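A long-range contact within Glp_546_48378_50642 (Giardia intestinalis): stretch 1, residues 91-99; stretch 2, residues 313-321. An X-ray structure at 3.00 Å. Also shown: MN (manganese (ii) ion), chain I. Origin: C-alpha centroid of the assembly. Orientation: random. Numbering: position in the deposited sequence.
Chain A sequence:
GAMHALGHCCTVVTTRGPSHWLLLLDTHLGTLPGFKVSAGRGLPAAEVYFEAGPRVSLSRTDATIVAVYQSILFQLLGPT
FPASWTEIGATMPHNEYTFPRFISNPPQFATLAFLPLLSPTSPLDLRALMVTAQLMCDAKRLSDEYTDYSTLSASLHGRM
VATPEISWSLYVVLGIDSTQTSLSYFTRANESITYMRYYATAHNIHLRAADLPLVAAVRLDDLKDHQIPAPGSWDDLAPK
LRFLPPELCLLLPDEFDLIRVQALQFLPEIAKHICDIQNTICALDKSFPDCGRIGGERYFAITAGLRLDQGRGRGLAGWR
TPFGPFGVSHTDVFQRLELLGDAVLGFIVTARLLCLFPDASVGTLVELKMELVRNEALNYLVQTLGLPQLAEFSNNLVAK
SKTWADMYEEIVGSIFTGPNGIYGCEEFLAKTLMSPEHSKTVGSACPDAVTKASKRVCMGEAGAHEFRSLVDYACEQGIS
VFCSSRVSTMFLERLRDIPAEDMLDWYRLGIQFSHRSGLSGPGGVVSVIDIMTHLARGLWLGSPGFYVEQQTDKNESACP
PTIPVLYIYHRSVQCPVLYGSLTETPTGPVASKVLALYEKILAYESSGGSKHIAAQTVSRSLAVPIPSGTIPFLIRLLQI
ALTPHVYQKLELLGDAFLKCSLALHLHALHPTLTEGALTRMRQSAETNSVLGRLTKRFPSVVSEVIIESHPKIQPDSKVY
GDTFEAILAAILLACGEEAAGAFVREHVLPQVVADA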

ATOM      1  N   THR A  91     -14.803   4.790  22.597  1.00 37.17           N
ATOM      2  CA  THR A  91     -14.448   5.030  23.999  1.00 37.43           C
ATOM      3  C   THR A  91     -12.972   4.747  24.176  1.00 37.70           C
ATOM      4  O   THR A  91     -12.397   5.036  25.220  1.00 37.92           O
ATOM      5  CB  THR A  91     -15.228   4.117  24.951  1.00 37.42           C
ATOM      6  OG1 THR A  91     -14.873   2.752  24.698  1.00 37.84           O
ATOM      7  CG2 THR A  91     -16.722   4.298  24.758  1.00 37.25           C
ATOM      8  N   MET A  92     -12.379   4.175  23.136  1.00 37.79           N
ATOM      9  CA  MET A  92     -10.962   3.839  23.105  1.00 37.96           C
ATOM     10  C   MET A  92     -10.045   4.921  23.640  1.00 37.89           C
ATOM     11  O   MET A  92     -10.193   6.097  23.309  1.00 38.05           O
ATOM     12  CB  MET A  92     -10.523   3.573  21.683  1.00 38.13           C
ATOM     13  CG  MET A  92     -10.923   2.258  21.091  1.00 38.26           C
ATOM     14  SD  MET A  92     -10.201   2.174  19.441  1.00 37.77           S
ATOM     15  CE  MET A  92      -8.455   2.112  19.810  1.00 37.12           C
ATOM     16  N   PRO A  93      -9.076   4.536  24.481  1.00 37.62           N
ATOM     17  CA  PRO A  93      -8.159   5.551  25.006  1.00 37.63           C
ATOM     18  C   PRO A  93      -7.208   5.840  23.849  1.00 37.68           C
ATOM     19  O   PRO A  93      -6.952   4.955  23.030  1.00 38.09           O
ATOM     20  CB  PRO A  93      -7.488   4.838  26.180  1.00 37.70           C
ATOM     21  CG  PRO A  93      -7.532   3.401  25.779  1.00 37.42           C
ATOM     22  CD  PRO A  93      -8.905   3.251  25.178  1.00 37.49           C
ATOM     23  N   HIS A  94      -6.697   7.062  23.761  1.00 37.66           N
ATOM     24  CA  HIS A  94      -5.816   7.430  22.651  1.00 37.70           C
ATOM     25  C   HIS A  94      -4.621   6.512  22.409  1.00 37.57           C
ATOM     26  O   HIS A  94      -4.270   6.247  21.263  1.00 37.48           O
ATOM     27  CB  HIS A  94      -5.317   8.866  22.840  1.00 37.95           C
ATOM     28  CG  HIS A  94      -6.406   9.891  22.826  1.00 38.48           C
ATOM     29  ND1 HIS A  94      -6.154  11.244  22.911  1.00 39.71           N
ATOM     30  CD2 HIS A  94      -7.751   9.762  22.734  1.00 38.78           C
ATOM     31  CE1 HIS A  94      -7.297  11.903  22.868  1.00 39.88           C
ATOM     32  NE2 HIS A  94      -8.281  11.027  22.761  1.00 39.52           N
ATOM     33  N   ASN A  95      -4.002   6.037  23.486  1.00 37.66           N
ATOM     34  CA  ASN A  95      -2.828   5.168  23.399  1.00 38.11           C
ATOM     35  C   ASN A  95      -3.047   3.898  22.585  1.00 37.84           C
ATOM     36  O   ASN A  95      -2.100   3.191  22.246  1.00 37.82           O
ATOM     37  CB  ASN A  95      -2.369   4.774  24.800  1.00 38.58           C
ATOM     38  CG  ASN A  95      -3.399   3.956  25.535  1.00 40.28           C
ATOM     39  OD1 ASN A  95      -4.477   4.448  25.854  1.00 42.18           O
ATOM     40  ND2 ASN A  95      -3.079   2.695  25.796  1.00 41.33           N
ATOM     41  N   GLU A  96      -4.302   3.610  22.275  1.00 37.70           N
ATOM     42  CA  GLU A  96      -4.627   2.417  21.523  1.00 37.78           C
ATOM     43  C   GLU A  96      -4.885   2.625  20.039  1.00 37.43           C
ATOM     44  O   GLU A  96      -5.488   1.773  19.389  1.00 37.61           O
ATOM     45  CB  GLU A  96      -5.829   1.732  22.144  1.00 37.87           C
ATOM     46  CG  GLU A  96      -5.461   0.629  23.077  1.00 40.60           C
ATOM     47  CD  GLU A  96      -6.671  -0.042  23.638  1.00 44.13           C
ATOM     48  OE1 GLU A  96      -7.314   0.563  24.517  1.00 45.26           O
ATOM     49  OE2 GLU A  96      -6.988  -1.163  23.191  1.00 45.37           O
ATOM     50  N   TYR A  97      -4.439   3.756  19.501  1.00 36.94           N
ATOM     51  CA  TYR A  97      -4.606   4.031  18.082  1.00 36.35           C
ATOM     52  C   TYR A  97      -3.238   3.864  17.421  1.00 36.39           C
ATOM     53  O   TYR A  97      -2.211   3.841  18.103  1.00 36.43           O
ATOM     54  CB  TYR A  97      -5.128   5.454  17.847  1.00 36.08           C
ATOM     55  CG  TYR A  97      -6.540   5.717  18.334  1.00 35.34           C
ATOM     56  CD1 TYR A  97      -6.826   5.803  19.694  1.00 34.88           C
ATOM     57  CD2 TYR A  97      -7.589   5.872  17.431  1.00 35.20           C
ATOM     58  CE1 TYR A  97      -8.124   6.035  20.146  1.00 35.09           C
ATOM     59  CE2 TYR A  97      -8.890   6.103  17.868  1.00 35.02           C
ATOM     60  CZ  TYR A  97      -9.158   6.182  19.226  1.00 35.26           C
ATOM     61  OH  TYR A  97     -10.459   6.383  19.665  1.00 35.89           O
ATOM     62  N   THR A  98      -3.229   3.746  16.098  1.00 36.33           N
ATOM     63  CA  THR A  98      -1.985   3.577  15.365  1.00 36.34           C
ATOM     64  C   THR A  98      -1.216   4.895  15.347  1.00 36.73           C
ATOM     65  O   THR A  98       0.005   4.918  15.170  1.00 36.69           O
ATOM     66  CB  THR A  98      -2.251   3.125  13.932  1.00 36.12           C
ATOM     67  OG1 THR A  98      -3.065   1.946  13.957  1.00 35.70           O
ATOM     68  CG2 THR A  98      -0.942   2.819  13.224  1.00 35.91           C
ATOM     69  N   PHE A  99      -1.944   5.989  15.527  1.00 37.11           N
ATOM     70  CA  PHE A  99      -1.343   7.304  15.566  1.00 37.51           C
ATOM     71  C   PHE A  99      -1.969   8.066  16.712  1.00 38.28           C
ATOM     72  O   PHE A  99      -2.735   8.991  16.495  1.00 38.17           O
ATOM     73  CB  PHE A  99      -1.594   8.023  14.252  1.00 37.27           C
ATOM     74  CG  PHE A  99      -1.036   7.301  13.066  1.00 36.28           C
ATOM     75  CD1 PHE A  99       0.335   7.278  12.830  1.00 35.52           C
ATOM     76  CD2 PHE A  99      -1.877   6.602  12.207  1.00 35.50           C
ATOM     77  CE1 PHE A  99       0.857   6.561  11.753  1.00 35.03           C
ATOM     78  CE2 PHE A  99      -1.367   5.886  11.135  1.00 35.23           C
ATOM     79  CZ  PHE A  99      -0.002   5.864  10.906  1.00 34.94           C
TER
HETATM   80 MN    MN I 759     -10.413  11.155  23.849  1.00 49.60          MN
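Stretch 2 313-321: GRGLAGWRT

Stretch 2 lies on stretch 1 as a compact loop, with no hydrogen bond between the two and 358 Å² buried in all. The nearest CA atoms are those of Glu96 and Gly318 (4.2 Å), then Thr98 and Ala317 (4.5 Å), so the chains run in opposite senses where they meet. Stretch 1 turns through a short 3-10 segment at His94 and Asn95, held by Glu96 N to Pro93 O and Tyr97 N to His94 O, both 3.1 Å. Stretch 2 folds back on itself: Ala317 N donates to Arg320 O (3.1 Å), and Leu316 N to Thr321 OG1 (3.1 Å), tying the loop to strand residues 320-321.

Glu96 is central. Its chi1 of -96°, between wells, sets CG against Gly318 (Glu96 CG to Gly318 CA, 3.6 Å); chi2 t then extends the chain toward its carboxylate. A CB on Gly318 would clash, 3.0 Å from Glu96 CG. Glu96 OE2 makes a long salt bridge to Arg320 NH1 (3.8 Å) and lies near the plane of the Trp319 ring, at its edge (Glu96 OE2 to Trp319 CD1, 4.4 Å).

Arg320 leaves its CA sideways, but chi1 p followed by chi2 and chi3 t extends the chain and brings the guanidinium to stretch 1. There Arg320 NH2 comes 2.7 Å from Glu96 O, at too poor an angle for a hydrogen bond, and Met92 CE lies at the guanidinium edge, a tight 2.9 Å from Arg320 NH2. Arg314, with chi1 p, chi2 t and chi3 m, reaches Asn95 (Arg314 NH1 to Asn95 ND2, 3.7 Å). The small Ala317 fits beside Thr98, its CB 3.4 Å from Thr98 OG1. Tyr97 points away, leaving its backbone to face Ala317 (Tyr97 C to Ala317 CB, 3.8 Å). His94, out of reach of stretch 2, binds manganese through NE2 at 2.4 Å.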

ATOM      1  N   GLY A 313       5.734  -4.758  21.955  1.00 54.79           N
ATOM      2  CA  GLY A 313       5.317  -5.943  22.681  1.00 53.98           C
ATOM      3  C   GLY A 313       3.821  -6.142  22.591  1.00 53.29           C
ATOM      4  O   GLY A 313       3.326  -6.911  21.768  1.00 53.35           O
ATOM      5  N   ARG A 314       3.097  -5.440  23.452  1.00 52.18           N
ATOM      6  CA  ARG A 314       1.649  -5.513  23.474  1.00 51.28           C
ATOM      7  C   ARG A 314       1.115  -5.435  22.050  1.00 49.70           C
ATOM      8  O   ARG A 314       0.237  -6.203  21.666  1.00 49.96           O
ATOM      9  CB  ARG A 314       1.086  -4.358  24.300  1.00 51.88           C
ATOM     10  CG  ARG A 314       1.487  -2.988  23.789  1.00 54.19           C
ATOM     11  CD  ARG A 314       0.866  -1.906  24.632  1.00 57.84           C
ATOM     12  NE  ARG A 314      -0.560  -2.140  24.809  1.00 60.98           N
ATOM     13  CZ  ARG A 314      -1.371  -1.337  25.490  1.00 63.02           C
ATOM     14  NH1 ARG A 314      -0.892  -0.239  26.062  1.00 63.87           N
ATOM     15  NH2 ARG A 314      -2.660  -1.637  25.608  1.00 63.99           N
ATOM     16  N   GLY A 315       1.653  -4.504  21.270  1.00 47.74           N
ATOM     17  CA  GLY A 315       1.206  -4.347  19.901  1.00 45.20           C
ATOM     18  C   GLY A 315       1.480  -2.970  19.332  1.00 43.51           C
ATOM     19  O   GLY A 315       2.048  -2.105  19.991  1.00 43.59           O
ATOM     20  N   LEU A 316       1.068  -2.770  18.088  1.00 41.99           N
ATOM     21  CA  LEU A 316       1.263  -1.497  17.414  1.00 40.39           C
ATOM     22  C   LEU A 316       0.186  -0.524  17.865  1.00 39.67           C
ATOM     23  O   LEU A 316       0.479   0.542  18.407  1.00 39.60           O
ATOM     24  CB  LEU A 316       1.178  -1.685  15.895  1.00 40.22           C
ATOM     25  CG  LEU A 316       1.642  -0.517  15.022  1.00 39.12           C
ATOM     26  CD1 LEU A 316       3.097  -0.195  15.318  1.00 38.88           C
ATOM     27  CD2 LEU A 316       1.469  -0.880  13.570  1.00 38.22           C
ATOM     28  N   ALA A 317      -1.062  -0.901  17.625  1.00 38.73           N
ATOM     29  CA  ALA A 317      -2.197  -0.081  18.005  1.00 37.82           C
ATOM     30  C   ALA A 317      -2.945  -0.803  19.116  1.00 37.13           C
ATOM     31  O   ALA A 317      -3.998  -1.404  18.878  1.00 37.07           O
ATOM     32  CB  ALA A 317      -3.105   0.123  16.812  1.00 37.89           C
ATOM     33  N   GLY A 318      -2.399  -0.733  20.328  1.00 36.50           N
ATOM     34  CA  GLY A 318      -3.009  -1.408  21.453  1.00 35.93           C
ATOM     35  C   GLY A 318      -2.332  -2.753  21.565  1.00 35.40           C
ATOM     36  O   GLY A 318      -1.109  -2.811  21.686  1.00 35.33           O
ATOM     37  N   TRP A 319      -3.111  -3.830  21.513  1.00 34.97           N
ATOM     38  CA  TRP A 319      -2.551  -5.176  21.604  1.00 34.74           C
ATOM     39  C   TRP A 319      -2.484  -5.747  20.209  1.00 34.15           C
ATOM     40  O   TRP A 319      -1.772  -6.715  19.946  1.00 34.12           O
ATOM     41  CB  TRP A 319      -3.430  -6.076  22.470  1.00 35.32           C
ATOM     42  CG  TRP A 319      -3.577  -5.598  23.884  1.00 36.91           C
ATOM     43  CD1 TRP A 319      -4.254  -4.489  24.309  1.00 37.77           C
ATOM     44  CD2 TRP A 319      -3.013  -6.197  25.057  1.00 37.46           C
ATOM     45  NE1 TRP A 319      -4.148  -4.362  25.676  1.00 37.50           N
ATOM     46  CE2 TRP A 319      -3.390  -5.396  26.159  1.00 37.43           C
ATOM     47  CE3 TRP A 319      -2.227  -7.331  25.286  1.00 37.99           C
ATOM     48  CZ2 TRP A 319      -3.002  -5.698  27.471  1.00 37.83           C
ATOM     49  CZ3 TRP A 319      -1.845  -7.629  26.589  1.00 39.14           C
ATOM     50  CH2 TRP A 319      -2.234  -6.817  27.664  1.00 38.67           C
ATOM     51  N   ARG A 320      -3.225  -5.115  19.311  1.00 33.40           N
ATOM     52  CA  ARG A 320      -3.299  -5.546  17.924  1.00 32.45           C
ATOM     53  C   ARG A 320      -2.218  -4.982  17.000  1.00 31.97           C
ATOM     54  O   ARG A 320      -1.743  -3.858  17.179  1.00 31.82           O
ATOM     55  CB  ARG A 320      -4.677  -5.191  17.383  1.00 32.30           C
ATOM     56  CG  ARG A 320      -5.080  -3.771  17.677  1.00 32.00           C
ATOM     57  CD  ARG A 320      -6.420  -3.440  17.056  1.00 32.82           C
ATOM     58  NE  ARG A 320      -6.708  -2.025  17.236  1.00 33.63           N
ATOM     59  CZ  ARG A 320      -6.972  -1.478  18.414  1.00 33.98           C
ATOM     60  NH1 ARG A 320      -6.993  -2.237  19.505  1.00 33.97           N
ATOM     61  NH2 ARG A 320      -7.189  -0.174  18.507  1.00 34.13           N
ATOM     62  N   THR A 321      -1.848  -5.779  16.002  1.00 31.45           N
ATOM     63  CA  THR A 321      -0.840  -5.391  15.029  1.00 31.01           C
ATOM     64  C   THR A 321      -1.284  -5.861  13.659  1.00 30.74           C
ATOM     65  O   THR A 321      -1.287  -7.052  13.385  1.00 30.78           O
ATOM     66  CB  THR A 321       0.505  -6.030  15.350  1.00 31.09           C
ATOM     67  OG1 THR A 321       0.992  -5.510  16.590  1.00 31.28           O
ATOM     68  CG2 THR A 321       1.509  -5.726  14.268  1.00 31.53           C
TER